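Long-range contact in beta-agarase B (Zobellia galactanivorans, PDB 4ATF), which hydrolyses the beta-1,4-linkages of agarose in a random, endo-like manner with retention of anomeric configuration, releasing mainly tetramers: residues Y149-G154 with T282-S287. The protein carries 1 engineered substitution. Sequence-based numbering, arbitrary orientation.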
ATOM      1  N   TYR A 149     -17.026 -10.431  -6.277  1.00 13.41           N
ATOM      2  CA  TYR A 149     -18.440 -10.085  -6.109  1.00 14.01           C
ATOM      3  C   TYR A 149     -18.615  -9.321  -4.816  1.00 13.85           C
ATOM      4  O   TYR A 149     -17.924  -9.638  -3.851  1.00 13.21           O
ATOM      5  CB  TYR A 149     -19.264 -11.372  -6.029  1.00 14.77           C
ATOM      6  CG  TYR A 149     -20.760 -11.086  -5.972  1.00 17.01           C
ATOM      7  CD1 TYR A 149     -21.495 -10.780  -7.123  1.00 18.20           C
ATOM      8  CD2 TYR A 149     -21.440 -11.078  -4.736  1.00 19.18           C
ATOM      9  CE1 TYR A 149     -22.888 -10.489  -7.040  1.00 19.81           C
ATOM     10  CE2 TYR A 149     -22.801 -10.777  -4.656  1.00 19.95           C
ATOM     11  CZ  TYR A 149     -23.528 -10.482  -5.787  1.00 21.52           C
ATOM     12  OH  TYR A 149     -24.912 -10.178  -5.619  1.00 22.34           O
ATOM     13  N   SER A 150     -19.553  -8.352  -4.769  1.00 12.03           N
ATOM     14  CA  SER A 150     -19.890  -7.628  -3.500  1.00 12.70           C
ATOM     15  C   SER A 150     -21.370  -7.868  -3.022  1.00 13.70           C
ATOM     16  O   SER A 150     -22.324  -7.448  -3.676  1.00 13.99           O
ATOM     17  CB  SER A 150     -19.639  -6.116  -3.655  1.00 12.44           C
ATOM     18  OG  SER A 150     -20.213  -5.365  -2.543  1.00 12.35           O
ATOM     19  N   GLU A 151     -21.585  -8.570  -1.915  1.00 13.49           N
ATOM     20  CA  GLU A 151     -22.927  -8.755  -1.392  1.00 15.00           C
ATOM     21  C   GLU A 151     -23.489  -7.419  -0.893  1.00 15.14           C
ATOM     22  O   GLU A 151     -24.696  -7.227  -0.987  1.00 16.36           O
ATOM     23  CB  GLU A 151     -22.962  -9.740  -0.196  1.00 15.00           C
ATOM     24  CG  GLU A 151     -22.702 -11.169  -0.529  0.70 16.15           C
ATOM     25  CD  GLU A 151     -23.049 -12.115   0.606  0.70 16.78           C
ATOM     26  OE1 GLU A 151     -23.400 -11.673   1.732  0.70 14.48           O
ATOM     27  OE2 GLU A 151     -23.023 -13.311   0.317  0.70 17.25           O
ATOM     28  N   SER A 152     -22.642  -6.540  -0.307  1.00 15.42           N
ATOM     29  CA  SER A 152     -23.157  -5.263   0.219  1.00 15.60           C
ATOM     30  C   SER A 152     -23.830  -4.472  -0.956  1.00 16.30           C
ATOM     31  O   SER A 152     -24.948  -3.942  -0.817  1.00 14.89           O
ATOM     32  CB  SER A 152     -22.021  -4.445   0.922  1.00 15.99           C
ATOM     33  OG  SER A 152     -20.992  -4.041   0.002  1.00 15.16           O
ATOM     34  N   ALA A 153     -23.165  -4.418  -2.128  1.00 15.50           N
ATOM     35  CA  ALA A 153     -23.748  -3.692  -3.277  1.00 15.30           C
ATOM     36  C   ALA A 153     -24.690  -4.553  -4.116  1.00 16.18           C
ATOM     37  O   ALA A 153     -25.455  -4.003  -4.925  1.00 16.75           O
ATOM     38  CB  ALA A 153     -22.639  -3.106  -4.157  1.00 14.30           C
ATOM     39  N   GLY A 154     -24.664  -5.890  -3.925  1.00 15.73           N
ATOM     40  CA  GLY A 154     -25.480  -6.794  -4.753  1.00 14.52           C
ATOM     41  C   GLY A 154     -24.973  -6.762  -6.205  1.00 16.22           C
ATOM     42  O   GLY A 154     -25.770  -6.719  -7.143  1.00 16.23           O
ATOM     43  N   THR A 282     -20.066  -7.985   4.193  1.00 14.76           N
ATOM     44  CA  THR A 282     -21.207  -8.327   5.063  1.00 16.04           C
ATOM     45  C   THR A 282     -20.709  -9.391   6.073  1.00 16.74           C
ATOM     46  O   THR A 282     -19.597  -9.938   5.901  1.00 13.94           O
ATOM     47  CB  THR A 282     -22.358  -8.970   4.230  1.00 17.13           C
ATOM     48  OG1 THR A 282     -21.846 -10.162   3.630  1.00 17.00           O
ATOM     49  CG2 THR A 282     -22.863  -7.996   3.091  1.00 16.50           C
ATOM     50  N   ASP A 283     -21.526  -9.698   7.091  1.00 17.54           N
ATOM     51  CA  ASP A 283     -21.189 -10.747   8.060  1.00 19.25           C
ATOM     52  C   ASP A 283     -21.077 -12.085   7.360  0.70 18.91           C
ATOM     53  O   ASP A 283     -20.157 -12.818   7.649  1.00 18.74           O
ATOM     54  CB  ASP A 283     -22.174 -10.788   9.241  0.70 18.72           C
ATOM     55  CG  ASP A 283     -21.911  -9.689  10.213  0.70 20.59           C
ATOM     56  OD1 ASP A 283     -20.783  -9.126  10.261  0.70 18.45           O
ATOM     57  OD2 ASP A 283     -22.818  -9.366  10.967  0.70 22.72           O
ATOM     58  N   ASN A 284     -21.961 -12.359   6.403  1.00 17.87           N
ATOM     59  CA  ASN A 284     -21.855 -13.578   5.599  1.00 19.90           C
ATOM     60  C   ASN A 284     -20.484 -13.705   4.869  1.00 18.51           C
ATOM     61  O   ASN A 284     -19.858 -14.776   4.850  1.00 17.69           O
ATOM     62  CB  ASN A 284     -23.039 -13.644   4.589  1.00 20.29           C
ATOM     63  CG  ASN A 284     -23.161 -15.012   3.892  1.00 24.34           C
ATOM     64  OD1 ASN A 284     -23.034 -16.069   4.517  1.00 26.01           O
ATOM     65  ND2 ASN A 284     -23.396 -14.985   2.596  1.00 25.09           N
ATOM     66  N   GLU A 285     -20.015 -12.602   4.265  1.00 16.89           N
ATOM     67  CA  GLU A 285     -18.748 -12.599   3.548  1.00 15.66           C
ATOM     68  C   GLU A 285     -17.556 -12.729   4.488  1.00 16.19           C
ATOM     69  O   GLU A 285     -16.553 -13.374   4.114  1.00 16.24           O
ATOM     70  CB  GLU A 285     -18.587 -11.323   2.702  1.00 14.45           C
ATOM     71  CG  GLU A 285     -19.555 -11.353   1.396  1.00 13.68           C
ATOM     72  CD  GLU A 285     -19.519 -10.041   0.669  1.00 17.38           C
ATOM     73  OE1 GLU A 285     -19.492  -8.968   1.350  1.00 18.33           O
ATOM     74  OE2 GLU A 285     -19.530 -10.048  -0.573  1.00 17.93           O
ATOM     75  N   LEU A 286     -17.653 -12.132   5.680  1.00 15.03           N
ATOM     76  CA  LEU A 286     -16.561 -12.260   6.665  1.00 16.59           C
ATOM     77  C   LEU A 286     -16.438 -13.697   7.243  1.00 18.64           C
ATOM     78  O   LEU A 286     -15.402 -14.035   7.809  1.00 17.73           O
ATOM     79  CB  LEU A 286     -16.729 -11.279   7.847  1.00 16.05           C
ATOM     80  CG  LEU A 286     -16.533  -9.790   7.477  1.00 14.92           C
ATOM     81  CD1 LEU A 286     -16.889  -8.837   8.728  1.00 16.31           C
ATOM     82  CD2 LEU A 286     -15.126  -9.511   6.958  1.00 14.70           C
ATOM     83  N   SER A 287     -17.488 -14.498   7.144  1.00 19.30           N
ATOM     84  CA  SER A 287     -17.424 -15.885   7.563  1.00 21.25           C
ATOM     85  C   SER A 287     -16.384 -16.700   6.734  1.00 22.25           C
ATOM     86  O   SER A 287     -15.994 -17.819   7.164  1.00 24.15           O
ATOM     87  CB  SER A 287     -18.824 -16.557   7.552  1.00 22.16           C
ATOM     88  OG  SER A 287     -19.162 -16.926   6.227  0.70 19.71           O
TER
HETATM   89  O   HOH W   1     -17.042  -9.882  -1.392  1.00 23.54           O
HETATM   90  O   HOH W   2     -19.692  -6.737  -0.073  1.00 13.69           O
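Glu-151 and Glu-285 reach past each other in opposite directions where the turn after strand 149-150 meets the N-terminus of helix 283-286, which is opened by a capping box of Thr-282 and Glu-285. The contact lies on the surface of the GH16 catalytic domain, outside the annotated substrate sites, and ties two parts of the chain distant in sequence. Both acids are extended beyond CG, and their carboxylate planes lie only 17° apart, stacked; Glu-285 CG packs 3.7 Å from Glu-151 CD. Two like charges so placed would probably repel, but each is gripped by donors. Glu-285 OE2 takes the backbone N-H of Glu-151 in a nearly straight bond (N to OE2 2.9 Å), the donor coming from above the carboxylate plane, and accepts a second bond from water 1, which also donates to Tyr-149 O. Its other oxygen, OE1, receives the N-H of Thr-282 on the anti lone pair and a proton of water 2, itself the acceptor for Ser-150 OG and Ser-152 N. Thr-282 OG1, set between the backbone N and the carbonyl carbon (chi1 61°), accepts from Glu-285 N and donates to Glu-151 OE1 at 2.9 Å from above that carboxylate; its methyl CG2 rests 3.7 Å from Glu-151 CB. Beyond the segments, Ser-152 OG bonds to Thr-278 O and Thr-280 N, a further tie. The Asn-284 amide lies nearly coplanar with the Glu-151 carboxylate; its ND2 donates in a bent bond (138°) to the syn lone pair of Glu-151 OE2 at 2.9 Å, and weakly to OE1 at 3.4 Å.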